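Local coordinates for protein periplasmic beta-glucosidase (Pseudomonas aeruginosa, PDB 6R5T) that probably hydrolyses terminal, non-reducing beta-D-glucosyl residues with release of beta-D-glucose, as a periplasmic glycoside hydrolase of family 3, at residues A[203-206]-A[207-210]; A[234-237]-A[238-242]; A[390-393]-A[394-397]; A[434-437]-A[438-441]. The protein carries 1 engineered substitution. All blocks are in the same frame, centred on the assembly; numbering follows the deposited sequence.

Contact 1 of 4, residues A[203-206]-A[207-210]; sequences DYLP and PYKA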
# COMPACT_ATOMS: atom_id res chain seq x y z
N ASP A 203 3.06 -5.93 15.47
CA ASP A 203 2.06 -6.61 14.62
C ASP A 203 2.65 -7.75 13.78
O ASP A 203 1.92 -8.72 13.54
CB ASP A 203 1.43 -5.61 13.66
CG ASP A 203 0.64 -4.51 14.36
OD1 ASP A 203 0.12 -4.76 15.49
OD2 ASP A 203 0.52 -3.45 13.75
N TYR A 204 3.88 -7.65 13.29
CA TYR A 204 4.34 -8.59 12.24
C TYR A 204 5.28 -9.64 12.80
O TYR A 204 5.21 -10.77 12.32
CB TYR A 204 5.01 -7.82 11.10
CG TYR A 204 4.03 -7.27 10.10
CD1 TYR A 204 3.38 -6.06 10.30
CD2 TYR A 204 3.70 -7.99 8.97
CE1 TYR A 204 2.49 -5.58 9.36
CE2 TYR A 204 2.82 -7.52 8.03
CZ TYR A 204 2.17 -6.31 8.24
OH TYR A 204 1.27 -5.88 7.32
N LEU A 205 6.11 -9.32 13.79
CA LEU A 205 7.09 -10.29 14.31
C LEU A 205 6.50 -11.30 15.31
O LEU A 205 7.05 -12.39 15.40
CB LEU A 205 8.28 -9.56 14.93
CG LEU A 205 9.20 -8.86 13.95
CD1 LEU A 205 10.19 -7.97 14.70
CD2 LEU A 205 9.92 -9.87 13.07
N PRO A 206 5.47 -11.01 16.13
CA PRO A 206 5.03 -11.95 17.16
C PRO A 206 4.74 -13.38 16.71
O PRO A 206 5.05 -14.31 17.49
CB PRO A 206 3.82 -11.28 17.81
CG PRO A 206 4.13 -9.82 17.66
CD PRO A 206 4.78 -9.70 16.29
N PRO A 207 4.18 -13.66 15.51
CA PRO A 207 3.96 -15.06 15.14
C PRO A 207 5.25 -15.90 15.00
O PRO A 207 5.24 -17.07 15.36
CB PRO A 207 3.23 -14.99 13.81
CG PRO A 207 2.56 -13.62 13.90
CD PRO A 207 3.57 -12.71 14.56
N TYR A 208 6.31 -15.26 14.55
CA TYR A 208 7.60 -15.99 14.43
C TYR A 208 8.14 -16.26 15.83
O TYR A 208 8.60 -17.38 16.08
CB TYR A 208 8.62 -15.25 13.59
CG TYR A 208 8.12 -14.77 12.27
CD1 TYR A 208 7.93 -15.60 11.18
CD2 TYR A 208 7.91 -13.43 12.09
CE1 TYR A 208 7.42 -15.12 9.98
CE2 TYR A 208 7.44 -12.92 10.89
CZ TYR A 208 7.18 -13.76 9.83
OH TYR A 208 6.74 -13.24 8.63
N LYS A 209 8.04 -15.28 16.72
CA LYS A 209 8.47 -15.48 18.11
C LYS A 209 7.63 -16.58 18.77
O LYS A 209 8.18 -17.36 19.58
CB LYS A 209 8.42 -14.17 18.89
CG LYS A 209 8.98 -14.29 20.29
CD LYS A 209 9.06 -12.98 20.98
CE LYS A 209 9.89 -13.09 22.23
NZ LYS A 209 9.27 -13.99 23.22
N ALA A 210 6.32 -16.64 18.51
CA ALA A 210 5.47 -17.69 19.09
C ALA A 210 5.96 -19.06 18.65
O ALA A 210 5.93 -20.03 19.46
CB ALA A 210 4.05 -17.50 18.61
O HOH W 1 4.78 -11.27 9.27

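Contact 2 of 4, residues A[234-237]-A[238-242]; sequences NRWL and LTDLL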
# COMPACT_ATOMS: atom_id res chain seq x y z
N ASN A 234 20.53 -10.12 6.47
CA ASN A 234 20.11 -9.17 7.52
C ASN A 234 20.59 -9.66 8.88
O ASN A 234 19.89 -10.47 9.53
CB ASN A 234 18.60 -8.98 7.44
CG ASN A 234 18.17 -7.74 8.16
OD1 ASN A 234 18.61 -7.51 9.29
ND2 ASN A 234 17.26 -6.98 7.54
N ARG A 235 21.78 -9.23 9.28
CA ARG A 235 22.36 -9.71 10.55
C ARG A 235 21.54 -9.22 11.75
O ARG A 235 21.40 -9.96 12.74
CB ARG A 235 23.81 -9.26 10.66
CG ARG A 235 24.55 -9.91 11.82
CD ARG A 235 26.04 -9.56 11.78
NE ARG A 235 26.55 -9.79 13.12
CZ ARG A 235 26.98 -10.93 13.60
NH1 ARG A 235 27.08 -12.00 12.81
NH2 ARG A 235 27.35 -10.99 14.87
N TRP A 236 20.92 -8.06 11.64
CA TRP A 236 20.04 -7.56 12.71
C TRP A 236 18.92 -8.59 12.91
O TRP A 236 18.60 -9.01 14.03
CB TRP A 236 19.55 -6.15 12.37
CG TRP A 236 18.47 -5.78 13.31
CD1 TRP A 236 18.66 -5.39 14.62
CD2 TRP A 236 17.06 -5.92 13.10
NE1 TRP A 236 17.43 -5.25 15.22
CE2 TRP A 236 16.44 -5.57 14.32
CE3 TRP A 236 16.26 -6.28 12.01
CZ2 TRP A 236 15.06 -5.57 14.45
CZ3 TRP A 236 14.89 -6.28 12.15
CH2 TRP A 236 14.30 -5.95 13.36
N LEU A 237 18.29 -8.99 11.82
CA LEU A 237 17.14 -9.92 11.93
C LEU A 237 17.58 -11.30 12.42
O LEU A 237 16.90 -11.86 13.31
CB LEU A 237 16.45 -9.99 10.57
CG LEU A 237 15.22 -10.88 10.51
CD1 LEU A 237 14.02 -10.16 11.05
CD2 LEU A 237 14.98 -11.35 9.09
N LEU A 238 18.63 -11.87 11.82
CA LEU A 238 18.87 -13.32 11.98
C LEU A 238 19.75 -13.56 13.20
O LEU A 238 19.75 -14.69 13.69
CB LEU A 238 19.53 -13.85 10.72
CG LEU A 238 18.72 -13.76 9.45
CD1 LEU A 238 19.53 -14.38 8.35
CD2 LEU A 238 17.37 -14.42 9.62
N THR A 239 20.53 -12.59 13.59
CA THR A 239 21.48 -12.72 14.72
C THR A 239 21.04 -11.89 15.92
O THR A 239 20.74 -12.50 16.94
CB THR A 239 22.92 -12.40 14.31
OG1 THR A 239 23.34 -13.31 13.28
CG2 THR A 239 23.84 -12.56 15.49
N ASP A 240 21.00 -10.56 15.80
CA ASP A 240 20.66 -9.69 16.95
C ASP A 240 19.27 -10.05 17.49
O ASP A 240 19.08 -10.23 18.69
CB ASP A 240 20.78 -8.24 16.56
CG ASP A 240 22.19 -7.83 16.14
OD1 ASP A 240 23.12 -8.61 16.39
OD2 ASP A 240 22.35 -6.76 15.56
N LEU A 241 18.27 -10.09 16.61
CA LEU A 241 16.91 -10.37 17.06
C LEU A 241 16.73 -11.86 17.32
O LEU A 241 16.39 -12.25 18.43
CB LEU A 241 15.95 -9.86 15.99
CG LEU A 241 14.49 -10.12 16.35
CD1 LEU A 241 14.07 -9.30 17.57
CD2 LEU A 241 13.62 -9.83 15.14
N LEU A 242 16.85 -12.69 16.29
CA LEU A 242 16.43 -14.11 16.42
C LEU A 242 17.28 -14.84 17.47
O LEU A 242 16.73 -15.61 18.21
CB LEU A 242 16.58 -14.76 15.04
CG LEU A 242 16.23 -16.24 14.96
CD1 LEU A 242 14.78 -16.50 15.35
CD2 LEU A 242 16.54 -16.76 13.56

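Contact 3 of 4, residues A[390-393]-A[394-397]; sequences SQRD and VIGS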
# COMPACT_ATOMS: atom_id res chain seq x y z
N SER A 390 -13.99 -29.82 -10.23
CA SER A 390 -12.53 -29.68 -10.21
C SER A 390 -11.91 -30.39 -9.01
O SER A 390 -12.09 -29.93 -7.86
CB SER A 390 -12.14 -28.24 -10.22
OG SER A 390 -10.74 -28.17 -10.25
N GLN A 391 -11.19 -31.48 -9.24
CA GLN A 391 -10.39 -32.12 -8.19
C GLN A 391 -9.10 -31.34 -7.96
O GLN A 391 -8.69 -31.27 -6.83
CB GLN A 391 -10.05 -33.55 -8.61
CG GLN A 391 -11.25 -34.48 -8.48
CD GLN A 391 -10.97 -35.89 -8.91
OE1 GLN A 391 -10.47 -36.10 -10.02
NE2 GLN A 391 -11.30 -36.84 -8.04
N ARG A 392 -8.51 -30.78 -9.01
CA ARG A 392 -7.22 -30.07 -8.87
C ARG A 392 -7.43 -28.85 -7.98
O ARG A 392 -6.55 -28.54 -7.13
CB ARG A 392 -6.62 -29.69 -10.21
CG ARG A 392 -5.28 -28.98 -10.06
CD ARG A 392 -4.18 -29.90 -9.54
NE ARG A 392 -2.95 -29.19 -9.23
CZ ARG A 392 -2.72 -28.54 -8.09
NH1 ARG A 392 -1.55 -27.94 -7.89
NH2 ARG A 392 -3.64 -28.47 -7.15
N ASP A 393 -8.56 -28.16 -8.14
CA ASP A 393 -8.70 -26.90 -7.38
C ASP A 393 -9.09 -27.14 -5.91
O ASP A 393 -8.64 -26.40 -5.02
CB ASP A 393 -9.67 -25.97 -8.08
CG ASP A 393 -9.08 -25.53 -9.42
OD1 ASP A 393 -7.96 -25.02 -9.44
OD2 ASP A 393 -9.66 -25.90 -10.44
N VAL A 394 -9.87 -28.19 -5.63
CA VAL A 394 -10.42 -28.33 -4.26
C VAL A 394 -9.28 -28.58 -3.28
O VAL A 394 -9.40 -28.14 -2.12
CB VAL A 394 -11.54 -29.37 -4.19
CG1 VAL A 394 -10.99 -30.78 -4.39
CG2 VAL A 394 -12.34 -29.23 -2.89
N ILE A 395 -8.16 -29.18 -3.71
CA ILE A 395 -7.03 -29.43 -2.77
C ILE A 395 -6.18 -28.18 -2.56
O ILE A 395 -5.30 -28.23 -1.71
CB ILE A 395 -6.18 -30.65 -3.18
CG1 ILE A 395 -5.46 -30.50 -4.52
CG2 ILE A 395 -7.05 -31.87 -3.13
CD1 ILE A 395 -4.50 -31.64 -4.81
N GLY A 396 -6.36 -27.12 -3.35
CA GLY A 396 -5.69 -25.84 -3.11
C GLY A 396 -4.27 -25.78 -3.62
O GLY A 396 -3.78 -26.76 -4.24
N SER A 397 -3.65 -24.64 -3.41
CA SER A 397 -2.20 -24.48 -3.62
C SER A 397 -1.44 -25.16 -2.48
O SER A 397 -2.04 -25.44 -1.42
CB SER A 397 -1.84 -23.04 -3.76
OG SER A 397 -2.06 -22.40 -2.53

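Contact 4 of 4, residues A[434-437]-A[438-441]; sequences GDQA and ILDY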
# COMPACT_ATOMS: atom_id res chain seq x y z
N GLY A 434 -12.10 -16.17 -18.96
CA GLY A 434 -12.36 -15.92 -20.39
C GLY A 434 -11.24 -15.15 -21.02
O GLY A 434 -11.32 -14.86 -22.24
N ASP A 435 -10.21 -14.79 -20.27
CA ASP A 435 -9.04 -14.03 -20.76
C ASP A 435 -7.98 -15.08 -21.13
O ASP A 435 -7.45 -15.77 -20.23
CB ASP A 435 -8.52 -13.08 -19.70
CG ASP A 435 -7.38 -12.17 -20.13
OD1 ASP A 435 -6.54 -12.63 -20.91
OD2 ASP A 435 -7.31 -11.04 -19.63
N GLN A 436 -7.68 -15.23 -22.41
CA GLN A 436 -6.75 -16.31 -22.83
C GLN A 436 -5.36 -16.08 -22.22
O GLN A 436 -4.69 -17.08 -21.93
CB GLN A 436 -6.71 -16.39 -24.36
CG GLN A 436 -5.83 -17.54 -24.88
CD GLN A 436 -6.36 -18.89 -24.50
OE1 GLN A 436 -7.54 -19.21 -24.70
NE2 GLN A 436 -5.50 -19.69 -23.88
N ALA A 437 -4.95 -14.85 -21.95
CA ALA A 437 -3.62 -14.58 -21.37
C ALA A 437 -3.58 -15.13 -19.94
O ALA A 437 -2.52 -15.58 -19.49
CB ALA A 437 -3.28 -13.10 -21.40
N ILE A 438 -4.69 -15.04 -19.21
CA ILE A 438 -4.77 -15.63 -17.85
C ILE A 438 -4.78 -17.16 -17.93
O ILE A 438 -4.05 -17.80 -17.13
CB ILE A 438 -5.97 -15.04 -17.09
CG1 ILE A 438 -5.68 -13.55 -16.84
CG2 ILE A 438 -6.19 -15.82 -15.80
CD1 ILE A 438 -6.82 -12.86 -16.17
N LEU A 439 -5.52 -17.74 -18.88
CA LEU A 439 -5.45 -19.21 -19.04
C LEU A 439 -4.02 -19.60 -19.39
O LEU A 439 -3.59 -20.65 -18.89
CB LEU A 439 -6.40 -19.69 -20.13
CG LEU A 439 -7.89 -19.52 -19.86
CD1 LEU A 439 -8.69 -20.01 -21.07
CD2 LEU A 439 -8.32 -20.28 -18.63
N ASP A 440 -3.33 -18.84 -20.22
CA ASP A 440 -1.93 -19.16 -20.61
C ASP A 440 -1.03 -19.16 -19.38
O ASP A 440 -0.19 -20.08 -19.19
CB ASP A 440 -1.37 -18.17 -21.62
CG ASP A 440 -2.10 -18.19 -22.96
OD1 ASP A 440 -2.80 -19.19 -23.25
OD2 ASP A 440 -1.93 -17.17 -23.67
N TYR A 441 -1.21 -18.17 -18.51
CA TYR A 441 -0.47 -18.13 -17.24
C TYR A 441 -0.77 -19.39 -16.40
O TYR A 441 0.15 -20.03 -15.85
CB TYR A 441 -0.91 -16.88 -16.49
CG TYR A 441 -0.27 -16.79 -15.16
CD1 TYR A 441 1.03 -16.29 -15.04
CD2 TYR A 441 -0.95 -17.18 -14.03
CE1 TYR A 441 1.63 -16.20 -13.80
CE2 TYR A 441 -0.34 -17.14 -12.80
CZ TYR A 441 0.93 -16.62 -12.69
OH TYR A 441 1.52 -16.49 -11.48

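Contact 1 of 4, residues A[203-206]-A[207-210]
Pro207 meets Pro206 ring against ring, the two pyrrolidines lying side by side and pointing the same way, with Pro206 CB 3.6 Å from Pro207 CD. Pro207 has no N-H to offer Asp203 O, which instead accepts from Thr146 OG1; its CD rests 3.4 Å from Tyr204 O. That carbonyl is served by a water molecule, which donates to Tyr204 O at 3.1 Å and to Tyr208 OH at 2.9 Å. Tyr208 follows with CG beside its own backbone N (chi1 -50°), a turn that sends the ring back along the chain, its CE2 reaching 3.4 Å from Tyr204 O and its CD2 4.2 Å from Leu205 CD2. The far end of the phenol is fixed by Asp128 and the backbone N of Leu180, while Phe178 meets the ring edge-to-face. Leu205 O receives two weak bonds, one from Tyr208 N, bent to 130°, and a straighter one from Lys209 N at 3.3 Å. The Lys209 chain starts toward the preceding residues and then leads away, to a salt bridge with Asp213 and a cation-pi contact with Trp246. Ala210 N restores regular geometry, donating to Pro206 O at 2.8 Å. Both prolines also pack the junction against helix 146-161. The missing N-H groups of two successive prolines and the weak bonds to Leu205 O are what a proline-induced break between helices looks like, here where helix 197-204 passes into helix 206-213 in the (beta/alpha)-barrel domain of family 3.

Contact 2 of 4, residues A[234-237]-A[238-242]
Arg235 O is gripped by two backbone donors, Thr239 N at 2.9 Å and Asp240 N at 3.1 Å; the first is tilted from the carbonyl plane and the second lies in it. This bifurcated acceptor marks the change from alpha to pi-type hydrogen bonding in the first turns of helix 235-245, a helix of the barrel domain. From there the spacing is five residues: Leu241 N donates to Trp236 O at 2.8 Å, and Leu242 N to Leu237 O. Ahead of the widened turn stands an N-cap, in which Asn234 OD1 accepts from Leu237 N at 2.9 Å, the donor lying 43° out of the amide carbonyl plane, while Asn234 O takes Leu238 N in an ordinary alpha-helical bond. Among the side chains, Leu237 branches two ways, CD2 to Leu238 CD2 and CD1 to Leu241 CD2, and this apolar group packs on Phe178 of strand 172-178 and on Phe201. Trp236 passes Asp240 with ring and carboxylate planes 80° apart, its CD1 4.0 Å from Asp240 CB. Arg235 and Thr239 are held by the carbonyls of Gln280 and Ala281 respectively. The arginine chain runs out extended from a CG anti to N (chi1 -170°), which carries the guanidinium past Thr239, whose CG2 lies over one face, offset toward the rim and 3.9 Å from Arg235 NH2.

Contact 3 of 4, residues A[390-393]-A[394-397]
Two torsions carry Arg392 forward over Ile395 and Gly396: CG stands anti to the backbone N (chi1 -179°), and the chain then bends at chi2 (68°), bringing the side chain across Ile395 at about a right angle. Ile395 answers with CG1 set between its own N and carbonyl carbon, so that this methylene lies 3.8 Å from Arg392 NH2 and 3.4 Å from Arg392 O. Gly396 O sits at the edge of the guanidinium, in its plane, and takes a weak hydrogen bond from Arg392 NH2, long at 3.4 Å but fairly straight. Arg392 NH1 also has a long, weak ion pair with Glu448. In the backbone, Gly396 N donates to Asp393 O at 2.9 Å from well above the carbonyl plane, an i+3 to i bond that closes a four-residue turn, 393-396. Gly396 adopts a positive phi, which glycine readily accepts, and there the chain leaves the helix. The whole is a single helical turn, 391-394, in the C-terminal domain of family 3, with Ser390 as its N-cap: Ser390 OG accepts from Asp393 N at 3.0 Å and donates to Asp393 OD2 from above the carboxylate plane, at a very short 2.5 Å whose exact value is uncertain. Asp393 OD1 accepts from the backbone N of Gln481, which fixes the rotation of the carboxylate and ties the turn to a neighbouring loop. Arg392 O, covered by Ile395 CG1, has no polar partner in the model. Val394 CG1 fits 3.4 Å from Gln391 O.

Contact 4 of 4, residues A[434-437]-A[438-441]
Gln436 bends along its own helix toward Asp440, one turn ahead. Its CG is anti to the backbone N, and with a bend at chi2 (64°) the two side chains cross at about a right angle, amide and carboxylate planes 41° apart. Gln436 NE2 then donates to Asp440 OD1 at 2.8 Å, nearly straight at 167°. The acceptor lies exactly in the amide plane, yet the amide comes to it from above the carboxylate plane. The same bend sets Gln436 OE1 3.9 Å from Leu439 CD1. Both Gln436 and Asp440 touch a crystal neighbour, so lattice contacts may influence this exposed pair. Asp435 caps helix 436-442: its CG, also anti to N, brings OD1 over the first turn, where Ala437 N donates at 2.9 Å and Ile438 N adds a weak bond at 3.5 Å. Ile438 turns CG1 beside its own N, and the chain crosses the aspartate with CD1 3.9 Å from Asp435 CB. Tyr441 N closes the turn on Ala437 O. The tyrosine ring leads away to stack on Phe600 of the second subunit, its hydroxyl bonded to Ser488, so this short helix of the C-terminal domain also serves the dimer interface. The charge of Asp435 at the N-cap would probably interact favourably with the helix dipole, while the Gln436 NE2 donor would offset the closeness of two acceptors, Asp440 OD1 and Gln436 O, 3.1 Å apart.

In the fold
Contacts 1 and 2 belong to the barrel domain and touch directly, Leu205 CD1 lying 3.9 Å from Leu241 CD2; both also use Phe178 of strand 172-178. Contacts 3 and 4 share the C-terminal domain, their centres about 18 Å apart but without touching. All four are partly buried, contacts 1 to 3 with about half their residues buried against two of seven in contact 4. Contact 4 has the most exposed residues and lies farthest from the chain centre, and its side-chain bonding is polar; contact 2 combines leucine packing with a polar Arg235–Thr239 pair. N-caps open contacts 2, 3 and 4, from asparagine, serine and aspartate, whereas contact 1 joins two helices through prolines. Contact 4 alone reaches the second subunit.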